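Local structure of core protein VP4 (Bluetongue virus, 2JHP) at residues 4-9 with 66-71; 22-27 with 46-51; 158-163 with 360-365. The protein caps viral RNA as a multifunctional enzyme assembly line and is one of the five proteins that form the inner capsid. All coordinates share one frame; numbering follows the deposited sequence.

Contact 1: residues 4-9 with 66-71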
ATOM      1  N   PRO A   4      -8.202   4.245  20.410  1.00 -6.80           N
ATOM      2  CA  PRO A   4      -8.960   4.980  19.402  1.00 18.25           C
ATOM      3  C   PRO A   4     -10.184   4.185  18.974  1.00 10.29           C
ATOM      4  O   PRO A   4     -10.120   2.957  18.863  1.00 11.77           O
ATOM      5  CB  PRO A   4      -7.976   5.143  18.229  1.00 -3.42           C
ATOM      6  CG  PRO A   4      -6.613   4.964  18.864  1.00 19.57           C
ATOM      7  CD  PRO A   4      -6.822   3.981  19.977  1.00 -2.90           C
ATOM      8  N   HIS A   5     -11.292   4.891  18.775  1.00 13.18           N
ATOM      9  CA  HIS A   5     -12.549   4.265  18.413  1.00 21.09           C
ATOM     10  C   HIS A   5     -13.212   5.033  17.265  1.00 15.55           C
ATOM     11  O   HIS A   5     -13.030   6.238  17.128  1.00 21.29           O
ATOM     12  CB  HIS A   5     -13.479   4.204  19.621  1.00 -4.81           C
ATOM     13  CG  HIS A   5     -13.980   5.544  20.064  1.00 -6.30           C
ATOM     14  ND1 HIS A   5     -13.438   6.223  21.138  1.00 -4.02           N
ATOM     15  CD2 HIS A   5     -14.953   6.348  19.563  1.00 -9.58           C
ATOM     16  CE1 HIS A   5     -14.070   7.375  21.291  1.00  4.26           C
ATOM     17  NE2 HIS A   5     -14.990   7.476  20.347  1.00 18.49           N
ATOM     18  N   ALA A   6     -13.970   4.316  16.446  1.00  8.30           N
ATOM     19  CA  ALA A   6     -14.786   4.921  15.411  1.00  7.39           C
ATOM     20  C   ALA A   6     -16.151   5.253  15.994  1.00 10.70           C
ATOM     21  O   ALA A   6     -16.660   4.523  16.861  1.00 17.37           O
ATOM     22  CB  ALA A   6     -14.931   3.966  14.239  1.00 11.97           C
ATOM     23  N   VAL A   7     -16.731   6.351  15.554  1.00 -4.54           N
ATOM     24  CA  VAL A   7     -18.109   6.602  15.860  1.00 -0.51           C
ATOM     25  C   VAL A   7     -18.920   6.020  14.694  1.00 11.05           C
ATOM     26  O   VAL A   7     -18.892   6.534  13.568  1.00 16.77           O
ATOM     27  CB  VAL A   7     -18.392   8.123  16.069  1.00 13.59           C
ATOM     28  CG1 VAL A   7     -19.876   8.385  16.302  1.00 23.92           C
ATOM     29  CG2 VAL A   7     -17.572   8.662  17.235  1.00 19.07           C
ATOM     30  N   LEU A   8     -19.608   4.913  14.964  1.00 -2.62           N
ATOM     31  CA  LEU A   8     -20.362   4.218  13.950  1.00 13.72           C
ATOM     32  C   LEU A   8     -21.718   4.880  13.847  1.00  8.93           C
ATOM     33  O   LEU A   8     -22.675   4.526  14.553  1.00 13.45           O
ATOM     34  CB  LEU A   8     -20.471   2.728  14.274  1.00  2.80           C
ATOM     35  CG  LEU A   8     -19.186   1.941  14.543  1.00  5.66           C
ATOM     36  CD1 LEU A   8     -19.494   0.467  14.917  1.00 -8.85           C
ATOM     37  CD2 LEU A   8     -18.232   2.015  13.353  1.00 18.40           C
ATOM     38  N   TYR A   9     -21.780   5.867  12.966  1.00 13.12           N
ATOM     39  CA  TYR A   9     -22.980   6.659  12.807  1.00 20.74           C
ATOM     40  C   TYR A   9     -23.930   6.028  11.800  1.00 25.86           C
ATOM     41  O   TYR A   9     -23.554   5.729  10.657  1.00 15.66           O
ATOM     42  CB  TYR A   9     -22.640   8.095  12.408  1.00 18.16           C
ATOM     43  CG  TYR A   9     -23.851   8.920  12.028  1.00  6.36           C
ATOM     44  CD1 TYR A   9     -24.508   9.712  12.973  1.00 21.13           C
ATOM     45  CD2 TYR A   9     -24.344   8.905  10.716  1.00 20.91           C
ATOM     46  CE1 TYR A   9     -25.627  10.469  12.619  1.00 13.65           C
ATOM     47  CE2 TYR A   9     -25.455   9.656  10.353  1.00 15.82           C
ATOM     48  CZ  TYR A   9     -26.089  10.440  11.304  1.00 -3.50           C
ATOM     49  OH  TYR A   9     -27.185  11.172  10.940  1.00 11.51           O
ATOM     50  N   GLY A  66     -13.882  10.592  14.399  1.00 13.15           N
ATOM     51  CA  GLY A  66     -13.903   9.172  14.086  1.00 17.61           C
ATOM     52  C   GLY A  66     -15.191   8.638  13.474  1.00 25.48           C
ATOM     53  O   GLY A  66     -15.455   7.449  13.554  1.00 28.86           O
ATOM     54  N   PHE A  67     -15.982   9.503  12.844  1.00 21.81           N
ATOM     55  CA  PHE A  67     -17.252   9.116  12.202  1.00 26.64           C
ATOM     56  C   PHE A  67     -17.115   8.215  10.978  1.00 19.11           C
ATOM     57  O   PHE A  67     -16.291   8.463  10.085  1.00 22.47           O
ATOM     58  CB  PHE A  67     -18.047  10.349  11.799  1.00 -7.96           C
ATOM     59  CG  PHE A  67     -18.996  10.806  12.837  1.00 23.12           C
ATOM     60  CD1 PHE A  67     -18.535  11.328  14.046  1.00 10.12           C
ATOM     61  CD2 PHE A  67     -20.364  10.734  12.623  1.00 16.56           C
ATOM     62  CE1 PHE A  67     -19.425  11.767  15.026  1.00 26.85           C
ATOM     63  CE2 PHE A  67     -21.264  11.171  13.601  1.00 16.94           C
ATOM     64  CZ  PHE A  67     -20.788  11.686  14.802  1.00 12.38           C
ATOM     65  N   ILE A  68     -17.934   7.166  10.963  1.00 14.25           N
ATOM     66  CA  ILE A  68     -18.131   6.315   9.807  1.00 17.38           C
ATOM     67  C   ILE A  68     -19.625   6.341   9.539  1.00 19.75           C
ATOM     68  O   ILE A  68     -20.438   6.162  10.457  1.00 24.29           O
ATOM     69  CB  ILE A  68     -17.636   4.876  10.066  1.00 15.65           C
ATOM     70  CG1 ILE A  68     -16.105   4.849  10.078  1.00 14.38           C
ATOM     71  CG2 ILE A  68     -18.203   3.871   9.027  1.00  7.32           C
ATOM     72  CD1 ILE A  68     -15.498   3.469  10.496  1.00 31.45           C
ATOM     73  N   PHE A  69     -19.979   6.564   8.278  1.00 38.89           N
ATOM     74  CA  PHE A  69     -21.367   6.800   7.912  1.00 23.47           C
ATOM     75  C   PHE A  69     -21.992   5.534   7.341  1.00 14.83           C
ATOM     76  O   PHE A  69     -21.530   4.996   6.335  1.00 12.36           O
ATOM     77  CB  PHE A  69     -21.459   7.996   6.958  1.00 39.33           C
ATOM     78  CG  PHE A  69     -20.790   9.237   7.492  1.00 13.03           C
ATOM     79  CD1 PHE A  69     -19.434   9.464   7.286  1.00 14.67           C
ATOM     80  CD2 PHE A  69     -21.508  10.173   8.226  1.00 19.20           C
ATOM     81  CE1 PHE A  69     -18.816  10.616   7.794  1.00 32.47           C
ATOM     82  CE2 PHE A  69     -20.890  11.317   8.731  1.00 27.87           C
ATOM     83  CZ  PHE A  69     -19.548  11.535   8.513  1.00 -4.60           C
ATOM     84  N   ILE A  70     -23.025   5.051   8.029  1.00 13.26           N
ATOM     85  CA  ILE A  70     -23.700   3.807   7.666  1.00 12.30           C
ATOM     86  C   ILE A  70     -25.176   4.078   7.375  1.00 15.58           C
ATOM     87  O   ILE A  70     -25.860   4.710   8.182  1.00 22.02           O
ATOM     88  CB  ILE A  70     -23.591   2.750   8.796  1.00 15.33           C
ATOM     89  CG1 ILE A  70     -22.133   2.487   9.178  1.00 23.16           C
ATOM     90  CG2 ILE A  70     -24.252   1.451   8.391  1.00 10.45           C
ATOM     91  CD1 ILE A  70     -21.778   2.933  10.565  1.00 14.34           C
ATOM     92  N   SER A  71     -25.664   3.601   6.230  1.00 11.81           N
ATOM     93  CA  SER A  71     -27.074   3.784   5.850  1.00 -4.42           C
ATOM     94  C   SER A  71     -27.524   2.812   4.765  1.00 10.10           C
ATOM     95  O   SER A  71     -26.698   2.153   4.131  1.00 12.50           O
ATOM     96  CB  SER A  71     -27.320   5.219   5.354  1.00  7.82           C
ATOM     97  OG  SER A  71     -28.680   5.414   4.986  1.00 13.73           O
TER
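Val7, Leu8 and Tyr9 pair with Phe67, Ile68 and Phe69 as neighbouring parallel strands. They belong to the five-stranded parallel sheet near the N-terminus, in which 7-10 lies in the middle. The two strand axes come within 4.7 Å, at 23° to each other.

Four backbone hydrogen bonds hold the pair. Val7 N gives to Gly66 O at 2.6 Å, and this donor stands well above the carbonyl plane. Ile68 N then gives to Val7 O, Tyr9 N to Ile68 O, and Ile70 N to Tyr9 O at 2.8 Å. Gly66 ends helix 59-64 in a Schellman motif. Its O also takes a CA-H...O contact from Ala6 CA at 3.2 Å.

The face of Val7, Tyr9, Phe67 and Phe69 is largely aromatic. Val7 CG1 lies over one face of the Phe67 ring, 3.8 Å from its centroid, as a CH-pi contact. It gets there because CG1 is anti to the backbone N (chi1 176°). Tyr9 meets the same ring with CB, 3.5 Å from Phe67 CD2. The Tyr9 and Phe67 rings lie obliquely, their planes at 36°. Helix 59-64 covers this face, with Leu62 against Phe67 and Phe69. The Tyr9 hydroxyl bonds to Gly52 O.

On the face of Leu8 and Ile68 and along its margin the contacts are aliphatic. Arg110 of helix 99-112 touches Ala6, Leu8 and Ile68 there. Ala6 CB meets Ile68 CD1 at 3.8 Å, and Leu8 CB meets Ile70 CD1 at 3.9 Å.

Contact 2: residues 22-27 with 46-51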
ATOM      1  N   PHE A  22     -24.761  -4.281  21.966  1.00 24.98           N
ATOM      2  CA  PHE A  22     -23.933  -4.303  23.178  1.00  4.94           C
ATOM      3  C   PHE A  22     -22.907  -3.169  23.249  1.00 -6.63           C
ATOM      4  O   PHE A  22     -22.427  -2.822  24.333  1.00 15.26           O
ATOM      5  CB  PHE A  22     -23.242  -5.658  23.340  1.00 -0.99           C
ATOM      6  CG  PHE A  22     -24.197  -6.829  23.421  1.00 13.01           C
ATOM      7  CD1 PHE A  22     -24.020  -7.945  22.605  1.00-10.07           C
ATOM      8  CD2 PHE A  22     -25.272  -6.812  24.305  1.00  4.82           C
ATOM      9  CE1 PHE A  22     -24.895  -9.030  22.673  1.00 40.02           C
ATOM     10  CE2 PHE A  22     -26.155  -7.891  24.383  1.00 13.66           C
ATOM     11  CZ  PHE A  22     -25.964  -9.005  23.564  1.00  7.75           C
ATOM     12  N   LEU A  23     -22.563  -2.611  22.086  1.00 -3.01           N
ATOM     13  CA  LEU A  23     -21.813  -1.373  22.019  1.00  6.99           C
ATOM     14  C   LEU A  23     -22.681  -0.233  22.549  1.00 10.94           C
ATOM     15  O   LEU A  23     -23.916  -0.294  22.462  1.00  8.44           O
ATOM     16  CB  LEU A  23     -21.382  -1.087  20.583  1.00 12.45           C
ATOM     17  CG  LEU A  23     -20.524  -2.140  19.886  1.00  8.08           C
ATOM     18  CD1 LEU A  23     -20.162  -1.620  18.523  1.00  5.44           C
ATOM     19  CD2 LEU A  23     -19.269  -2.475  20.675  1.00  9.69           C
ATOM     20  N   PRO A  24     -22.043   0.818  23.087  1.00  4.63           N
ATOM     21  CA  PRO A  24     -22.814   1.908  23.674  1.00 11.06           C
ATOM     22  C   PRO A  24     -23.467   2.720  22.565  1.00 15.34           C
ATOM     23  O   PRO A  24     -23.085   2.581  21.398  1.00 -7.94           O
ATOM     24  CB  PRO A  24     -21.767   2.756  24.410  1.00 -4.94           C
ATOM     25  CG  PRO A  24     -20.435   2.146  24.120  1.00 -6.34           C
ATOM     26  CD  PRO A  24     -20.591   1.076  23.105  1.00 12.49           C
ATOM     27  N   ILE A  25     -24.453   3.534  22.931  1.00 17.50           N
ATOM     28  CA  ILE A  25     -25.206   4.346  21.979  1.00 13.17           C
ATOM     29  C   ILE A  25     -25.107   5.816  22.362  1.00 11.33           C
ATOM     30  O   ILE A  25     -25.222   6.182  23.536  1.00 19.78           O
ATOM     31  CB  ILE A  25     -26.698   3.924  21.936  1.00 12.86           C
ATOM     32  CG1 ILE A  25     -26.823   2.444  21.580  1.00-10.25           C
ATOM     33  CG2 ILE A  25     -27.479   4.755  20.926  1.00 15.90           C
ATOM     34  CD1 ILE A  25     -27.771   1.695  22.489  1.00 32.01           C
ATOM     35  N   TRP A  26     -24.892   6.649  21.359  1.00 10.23           N
ATOM     36  CA  TRP A  26     -24.830   8.088  21.545  1.00 11.15           C
ATOM     37  C   TRP A  26     -25.974   8.728  20.766  1.00 11.44           C
ATOM     38  O   TRP A  26     -25.986   8.698  19.532  1.00 15.91           O
ATOM     39  CB  TRP A  26     -23.463   8.607  21.077  1.00 13.38           C
ATOM     40  CG  TRP A  26     -23.192  10.098  21.210  1.00 19.20           C
ATOM     41  CD1 TRP A  26     -23.922  11.027  21.902  1.00 13.59           C
ATOM     42  CD2 TRP A  26     -22.073  10.802  20.656  1.00  9.15           C
ATOM     43  NE1 TRP A  26     -23.333  12.268  21.795  1.00 15.71           N
ATOM     44  CE2 TRP A  26     -22.197  12.156  21.038  1.00 12.50           C
ATOM     45  CE3 TRP A  26     -20.976  10.417  19.866  1.00 21.95           C
ATOM     46  CZ2 TRP A  26     -21.268  13.132  20.655  1.00  9.45           C
ATOM     47  CZ3 TRP A  26     -20.047  11.393  19.483  1.00 20.08           C
ATOM     48  CH2 TRP A  26     -20.201  12.731  19.885  1.00 10.84           C
ATOM     49  N   LYS A  27     -26.931   9.303  21.487  1.00 16.51           N
ATOM     50  CA  LYS A  27     -27.983  10.100  20.869  1.00 14.86           C
ATOM     51  C   LYS A  27     -27.630  11.583  20.878  1.00 20.23           C
ATOM     52  O   LYS A  27     -27.669  12.234  21.922  1.00 24.74           O
ATOM     53  CB  LYS A  27     -29.317   9.873  21.583  1.00 17.97           C
ATOM     54  CG  LYS A  27     -30.425  10.816  21.142  1.00 12.93           C
ATOM     55  CD  LYS A  27     -31.606  10.763  22.097  1.00 22.02           C
ATOM     56  CE  LYS A  27     -32.789  11.549  21.556  1.00 77.38           C
ATOM     57  NZ  LYS A  27     -33.840  11.756  22.592  1.00 30.51           N
ATOM     58  N   THR A  46     -14.798   2.249  23.541  1.00  4.09           N
ATOM     59  CA  THR A  46     -14.888   1.275  22.444  1.00  9.61           C
ATOM     60  C   THR A  46     -15.543   1.978  21.271  1.00  8.21           C
ATOM     61  O   THR A  46     -15.978   3.119  21.416  1.00 30.90           O
ATOM     62  CB  THR A  46     -15.787   0.060  22.807  1.00  9.16           C
ATOM     63  OG1 THR A  46     -17.136   0.505  22.991  1.00 21.71           O
ATOM     64  CG2 THR A  46     -15.327  -0.617  24.068  1.00  4.32           C
ATOM     65  N   ASP A  47     -15.641   1.304  20.123  1.00 20.13           N
ATOM     66  CA  ASP A  47     -16.519   1.778  19.053  1.00 13.40           C
ATOM     67  C   ASP A  47     -17.925   1.967  19.608  1.00 14.95           C
ATOM     68  O   ASP A  47     -18.346   1.244  20.524  1.00 27.29           O
ATOM     69  CB  ASP A  47     -16.530   0.834  17.846  1.00  6.50           C
ATOM     70  CG  ASP A  47     -15.196   0.823  17.093  1.00 28.75           C
ATOM     71  OD1 ASP A  47     -14.442   1.822  17.172  1.00 18.65           O
ATOM     72  OD2 ASP A  47     -14.896  -0.187  16.422  1.00  9.61           O
ATOM     73  N   VAL A  48     -18.623   2.969  19.076  1.00  9.66           N
ATOM     74  CA  VAL A  48     -19.938   3.378  19.565  1.00 10.91           C
ATOM     75  C   VAL A  48     -20.861   3.686  18.420  1.00 13.55           C
ATOM     76  O   VAL A  48     -20.434   4.183  17.374  1.00 12.69           O
ATOM     77  CB  VAL A  48     -19.880   4.652  20.440  1.00 15.84           C
ATOM     78  CG1 VAL A  48     -19.555   4.294  21.844  1.00197.45           C
ATOM     79  CG2 VAL A  48     -18.875   5.670  19.888  1.00 30.07           C
ATOM     80  N   TYR A  49     -22.140   3.405  18.634  1.00 -4.94           N
ATOM     81  CA  TYR A  49     -23.140   3.739  17.641  1.00 11.16           C
ATOM     82  C   TYR A  49     -23.665   5.132  17.897  1.00 11.78           C
ATOM     83  O   TYR A  49     -23.749   5.569  19.045  1.00 18.58           O
ATOM     84  CB  TYR A  49     -24.285   2.746  17.686  1.00  6.58           C
ATOM     85  CG  TYR A  49     -23.950   1.389  17.138  1.00 12.67           C
ATOM     86  CD1 TYR A  49     -23.691   1.203  15.779  1.00 13.87           C
ATOM     87  CD2 TYR A  49     -23.926   0.278  17.974  1.00 -9.33           C
ATOM     88  CE1 TYR A  49     -23.396  -0.065  15.267  1.00 24.28           C
ATOM     89  CE2 TYR A  49     -23.628  -0.994  17.474  1.00 20.61           C
ATOM     90  CZ  TYR A  49     -23.369  -1.153  16.127  1.00  3.30           C
ATOM     91  OH  TYR A  49     -23.075  -2.401  15.654  1.00 25.87           O
ATOM     92  N   ALA A  50     -24.022   5.819  16.820  1.00  6.73           N
ATOM     93  CA  ALA A  50     -24.619   7.143  16.916  1.00 13.85           C
ATOM     94  C   ALA A  50     -25.718   7.346  15.878  1.00 11.51           C
ATOM     95  O   ALA A  50     -25.595   6.908  14.733  1.00 14.94           O
ATOM     96  CB  ALA A  50     -23.544   8.212  16.766  1.00 19.77           C
ATOM     97  N   TYR A  51     -26.785   8.020  16.296  1.00 15.36           N
ATOM     98  CA  TYR A  51     -27.880   8.434  15.412  1.00  3.38           C
ATOM     99  C   TYR A  51     -28.405   9.819  15.801  1.00 17.59           C
ATOM    100  O   TYR A  51     -28.179  10.283  16.922  1.00 18.22           O
ATOM    101  CB  TYR A  51     -29.027   7.413  15.445  1.00 12.27           C
ATOM    102  CG  TYR A  51     -29.721   7.283  16.790  1.00 33.44           C
ATOM    103  CD1 TYR A  51     -30.657   8.230  17.211  1.00 11.87           C
ATOM    104  CD2 TYR A  51     -29.457   6.200  17.633  1.00  6.97           C
ATOM    105  CE1 TYR A  51     -31.304   8.112  18.443  1.00 52.22           C
ATOM    106  CE2 TYR A  51     -30.102   6.071  18.868  1.00 36.60           C
ATOM    107  CZ  TYR A  51     -31.022   7.032  19.265  1.00 30.82           C
ATOM    108  OH  TYR A  51     -31.661   6.918  20.482  1.00 51.51           O
TER
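The rings of Tyr49 and Tyr51 take the side chains of segment 22-27 obliquely. The setting is a beta-alpha-beta crossover: strand 25-27, helix 34-41 and strand 48-51 follow one another, and the two strands lie side by side and parallel. Leu23 CD1 reaches Tyr49 CE2 at 3.7 Å. Two residues touch Tyr51 at different carbons: Ile25 CG2 comes to CE2 at 3.6 Å, and Lys27 CG comes to CE1. With Tyr51 CG between the backbone N and the carbonyl carbon (chi1 64°), the end of the side chain comes nearer to 22-27. The indole of Trp26 leads away from 46-51 and packs on Leu37, Glu40 and Asn41 of helix 34-41.

Strand 25-27 is the outermost strand of its sheet within this chain. Backbone bonds set the register. Tyr49 N gives to Pro24 O at 3.0 Å, and Trp26 N gives to Tyr49 O at 2.8 Å. The next, from Tyr51 N to Trp26 O, is weak at 3.4 Å.

Helix 99-112 covers the Tyr49 ring with Met99, Phe102 and Ile106. The Tyr49 hydroxyl bonds to Glu103. Asp47 turns its carboxylate away from 22-27; OD2 makes a salt bridge with Arg110, and OD1 bonds to Ala6 N.

The Pro24 ring touches both Thr46 and Val48. Thr46 OG1 bonds back to Asp47 O at 2.8 Å, and Pro24 CD lies against both oxygens. The Pro24 and Val48 side chains cross at about a right angle, with Pro24 CG close to Val48 CG1 at 3.3 Å.

Contact 3: residues 158-163 with 360-365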
ATOM      1  N   PRO A 158       8.402 -20.239  -6.153  1.00  4.75           N
ATOM      2  CA  PRO A 158       9.065 -21.457  -6.610  1.00  7.60           C
ATOM      3  C   PRO A 158       9.869 -21.217  -7.878  1.00 13.54           C
ATOM      4  O   PRO A 158       9.325 -20.736  -8.867  1.00 17.80           O
ATOM      5  CB  PRO A 158       7.899 -22.386  -6.942  1.00-12.19           C
ATOM      6  CG  PRO A 158       6.787 -21.908  -6.102  1.00 -7.98           C
ATOM      7  CD  PRO A 158       6.961 -20.445  -5.927  1.00 -8.18           C
ATOM      8  N   LEU A 159      11.153 -21.560  -7.845  1.00 13.11           N
ATOM      9  CA  LEU A 159      12.035 -21.389  -8.992  1.00 23.26           C
ATOM     10  C   LEU A 159      12.888 -22.621  -9.185  1.00 15.89           C
ATOM     11  O   LEU A 159      12.850 -23.544  -8.371  1.00 13.31           O
ATOM     12  CB  LEU A 159      12.971 -20.204  -8.773  1.00 11.23           C
ATOM     13  CG  LEU A 159      12.345 -18.935  -8.231  1.00-14.89           C
ATOM     14  CD1 LEU A 159      13.423 -17.968  -7.674  1.00-13.20           C
ATOM     15  CD2 LEU A 159      11.488 -18.240  -9.302  1.00 26.27           C
ATOM     16  N   TYR A 160      13.659 -22.610 -10.271  1.00 12.90           N
ATOM     17  CA  TYR A 160      14.684 -23.606 -10.533  1.00  3.19           C
ATOM     18  C   TYR A 160      15.904 -22.988 -11.213  1.00 22.93           C
ATOM     19  O   TYR A 160      15.781 -22.317 -12.245  1.00 26.67           O
ATOM     20  CB  TYR A 160      14.142 -24.733 -11.407  1.00 11.55           C
ATOM     21  CG  TYR A 160      15.129 -25.871 -11.588  1.00 -1.97           C
ATOM     22  CD1 TYR A 160      15.080 -26.997 -10.768  1.00 -8.63           C
ATOM     23  CD2 TYR A 160      16.109 -25.822 -12.575  1.00 14.68           C
ATOM     24  CE1 TYR A 160      15.976 -28.043 -10.925  1.00-12.08           C
ATOM     25  CE2 TYR A 160      17.009 -26.859 -12.738  1.00 -8.17           C
ATOM     26  CZ  TYR A 160      16.938 -27.972 -11.909  1.00  4.36           C
ATOM     27  OH  TYR A 160      17.834 -29.011 -12.064  1.00  5.17           O
ATOM     28  N   MET A 161      17.071 -23.210 -10.604  1.00 41.48           N
ATOM     29  CA  MET A 161      18.372 -23.080 -11.271  1.00 56.74           C
ATOM     30  C   MET A 161      19.359 -24.083 -10.654  1.00 72.02           C
ATOM     31  O   MET A 161      18.954 -25.157 -10.165  1.00 73.88           O
ATOM     32  CB  MET A 161      18.959 -21.653 -11.215  1.00 51.48           C
ATOM     33  CG  MET A 161      18.035 -20.538 -10.745  1.00 25.40           C
ATOM     34  SD  MET A 161      18.495 -19.901  -9.123  1.00 30.87           S
ATOM     35  CE  MET A 161      19.574 -18.529  -9.558  1.00 -7.01           C
ATOM     36  N   GLU A 162      20.647 -23.705 -10.687  1.00 89.96           N
ATOM     37  CA  GLU A 162      21.775 -24.519 -10.180  1.00105.70           C
ATOM     38  C   GLU A 162      21.647 -25.930  -9.540  1.00100.29           C
ATOM     39  O   GLU A 162      21.779 -26.897 -10.291  1.00 97.58           O
ATOM     40  CB  GLU A 162      22.911 -23.648  -9.575  1.00115.32           C
ATOM     41  CG  GLU A 162      24.289 -24.312  -9.664  1.00169.68           C
ATOM     42  CD  GLU A 162      25.407 -23.348 -10.052  1.00188.26           C
ATOM     43  OE1 GLU A 162      26.591 -23.750  -9.946  1.00200.00           O
ATOM     44  OE2 GLU A 162      25.112 -22.198 -10.470  1.00200.00           O
ATOM     45  N   TYR A 163      21.411 -26.138  -8.230  1.00100.96           N
ATOM     46  CA  TYR A 163      20.807 -25.286  -7.166  1.00 99.74           C
ATOM     47  C   TYR A 163      19.640 -26.031  -6.494  1.00 93.72           C
ATOM     48  O   TYR A 163      19.880 -26.876  -5.602  1.00 94.76           O
ATOM     49  CB  TYR A 163      20.410 -23.872  -7.611  1.00 96.83           C
ATOM     50  N   LYS A 360      21.942 -27.007 -16.106  1.00 23.76           N
ATOM     51  CA  LYS A 360      21.587 -28.419 -16.044  1.00 24.13           C
ATOM     52  C   LYS A 360      20.271 -28.525 -15.300  1.00 14.55           C
ATOM     53  O   LYS A 360      20.058 -27.820 -14.312  1.00 21.33           O
ATOM     54  CB  LYS A 360      22.667 -29.233 -15.322  1.00 28.67           C
ATOM     55  CG  LYS A 360      22.509 -30.748 -15.459  1.00 90.10           C
ATOM     56  CD  LYS A 360      23.543 -31.516 -14.641  1.00 24.92           C
ATOM     57  CE  LYS A 360      23.052 -31.818 -13.224  1.00 15.62           C
ATOM     58  NZ  LYS A 360      23.758 -33.001 -12.629  1.00  1.21           N
ATOM     59  N   VAL A 361      19.391 -29.401 -15.773  1.00 12.51           N
ATOM     60  CA  VAL A 361      18.092 -29.609 -15.131  1.00 17.97           C
ATOM     61  C   VAL A 361      17.730 -31.094 -15.000  1.00 24.26           C
ATOM     62  O   VAL A 361      17.762 -31.845 -15.979  1.00 16.45           O
ATOM     63  CB  VAL A 361      16.959 -28.761 -15.809  1.00 24.67           C
ATOM     64  CG1 VAL A 361      17.243 -28.529 -17.285  1.00 20.57           C
ATOM     65  CG2 VAL A 361      15.585 -29.378 -15.604  1.00 20.42           C
ATOM     66  N   VAL A 362      17.416 -31.508 -13.773  1.00 15.87           N
ATOM     67  CA  VAL A 362      16.950 -32.868 -13.512  1.00 17.20           C
ATOM     68  C   VAL A 362      15.436 -32.906 -13.657  1.00 15.37           C
ATOM     69  O   VAL A 362      14.714 -32.279 -12.879  1.00  2.73           O
ATOM     70  CB  VAL A 362      17.336 -33.404 -12.103  1.00 -0.35           C
ATOM     71  CG1 VAL A 362      17.452 -34.932 -12.137  1.00 -9.57           C
ATOM     72  CG2 VAL A 362      18.651 -32.797 -11.597  1.00-19.74           C
ATOM     73  N   SER A 363      14.974 -33.643 -14.664  1.00 11.05           N
ATOM     74  CA  SER A 363      13.552 -33.804 -14.952  1.00  8.82           C
ATOM     75  C   SER A 363      12.712 -34.015 -13.698  1.00 13.91           C
ATOM     76  O   SER A 363      11.709 -33.333 -13.506  1.00  9.99           O
ATOM     77  CB  SER A 363      13.336 -34.961 -15.928  1.00 21.14           C
ATOM     78  OG  SER A 363      13.995 -34.706 -17.154  1.00 11.61           O
ATOM     79  N   ARG A 364      13.153 -34.940 -12.849  1.00 17.83           N
ATOM     80  CA  ARG A 364      12.461 -35.326 -11.616  1.00 13.01           C
ATOM     81  C   ARG A 364      12.073 -34.156 -10.695  1.00  1.99           C
ATOM     82  O   ARG A 364      10.982 -34.160 -10.115  1.00  8.51           O
ATOM     83  CB  ARG A 364      13.326 -36.328 -10.850  1.00 12.75           C
ATOM     84  CG  ARG A 364      12.951 -36.513  -9.385  1.00 -8.03           C
ATOM     85  CD  ARG A 364      14.113 -37.095  -8.564  1.00-13.05           C
ATOM     86  NE  ARG A 364      14.465 -38.455  -8.967  1.00 18.04           N
ATOM     87  CZ  ARG A 364      15.479 -38.780  -9.769  1.00 29.32           C
ATOM     88  NH1 ARG A 364      16.281 -37.844 -10.274  1.00 77.01           N
ATOM     89  NH2 ARG A 364      15.696 -40.062 -10.057  1.00 -9.99           N
ATOM     90  N   ASP A 365      12.965 -33.176 -10.548  1.00 -0.67           N
ATOM     91  CA  ASP A 365      12.734 -32.058  -9.638  1.00  3.84           C
ATOM     92  C   ASP A 365      11.885 -30.993 -10.319  1.00 13.52           C
ATOM     93  O   ASP A 365      11.173 -30.206  -9.671  1.00 16.53           O
ATOM     94  CB  ASP A 365      14.066 -31.469  -9.184  1.00 16.93           C
ATOM     95  CG  ASP A 365      14.896 -32.458  -8.398  1.00 15.37           C
ATOM     96  OD1 ASP A 365      14.455 -32.883  -7.307  1.00 48.92           O
ATOM     97  OD2 ASP A 365      15.993 -32.809  -8.878  1.00 40.56           O
TER
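Tyr160 carries most of this contact, meeting Lys360, Val361 and Val362 where strand 357-362 runs into helix 363-373. Its CB points toward 360-365, and with CG anti to the backbone N (chi1 -174°) the ring is carried on in that direction. The hydroxyl lies at the junction of strand and helix.

Two bonds of unequal strength hold that hydroxyl. Val362 N gives to Tyr160 OH at 3.1 Å, with an N-H...O angle of 156°. Tyr160 OH in turn gives to Lys360 O at 3.4 Å, which is weak. The oxygen thus acts both as acceptor and as donor. Val362 is the N-cap of the helix, and its own O takes Asp365 N at 3.0 Å in the first turn.

Lys360 contributes through its backbone. Its O sits at the edge of the Tyr160 ring, near the ring plane, 3.6 Å from CE2. The NZ end makes a long, weak ion pair with Glu315.

Val361 gives the apolar part. Its CB lies 3.6 Å from Tyr160 CE2, and the two side chains cross obliquely.

Helix 363-373 adds Val366 and Met369 against Tyr160. Strand 315-320 pairs with 357-362, and Tyr316 bonds to Val361 through the backbone. The Tyr160 backbone bonds to Leu323, so loop 158-163 runs beside strand 322-324. That strand is the outermost at one end of a mixed sheet with the 3-2-1-4-5-7-6 order of Rossmann-like methyltransferases.

Contacts 1 and 2 are neighbours in one parallel sheet, their centres 9 Å apart. Contact 2 is nested along the chain inside the loop closed by contact 1. They meet directly where strands 7-10 and 48-51 run side by side: Leu8 N is 2.6 Å from Val48 O, a probable hydrogen bond of the ladder between the two contacts. The side chain of Ile68 is about 12 Å from a bound guanine. Contact 3 lies on the opposite side of the chain's centre. Its centre is 54 Å from that of contact 1 and 59 Å from that of contact 2, and the nearest atoms are about 37 Å away from either.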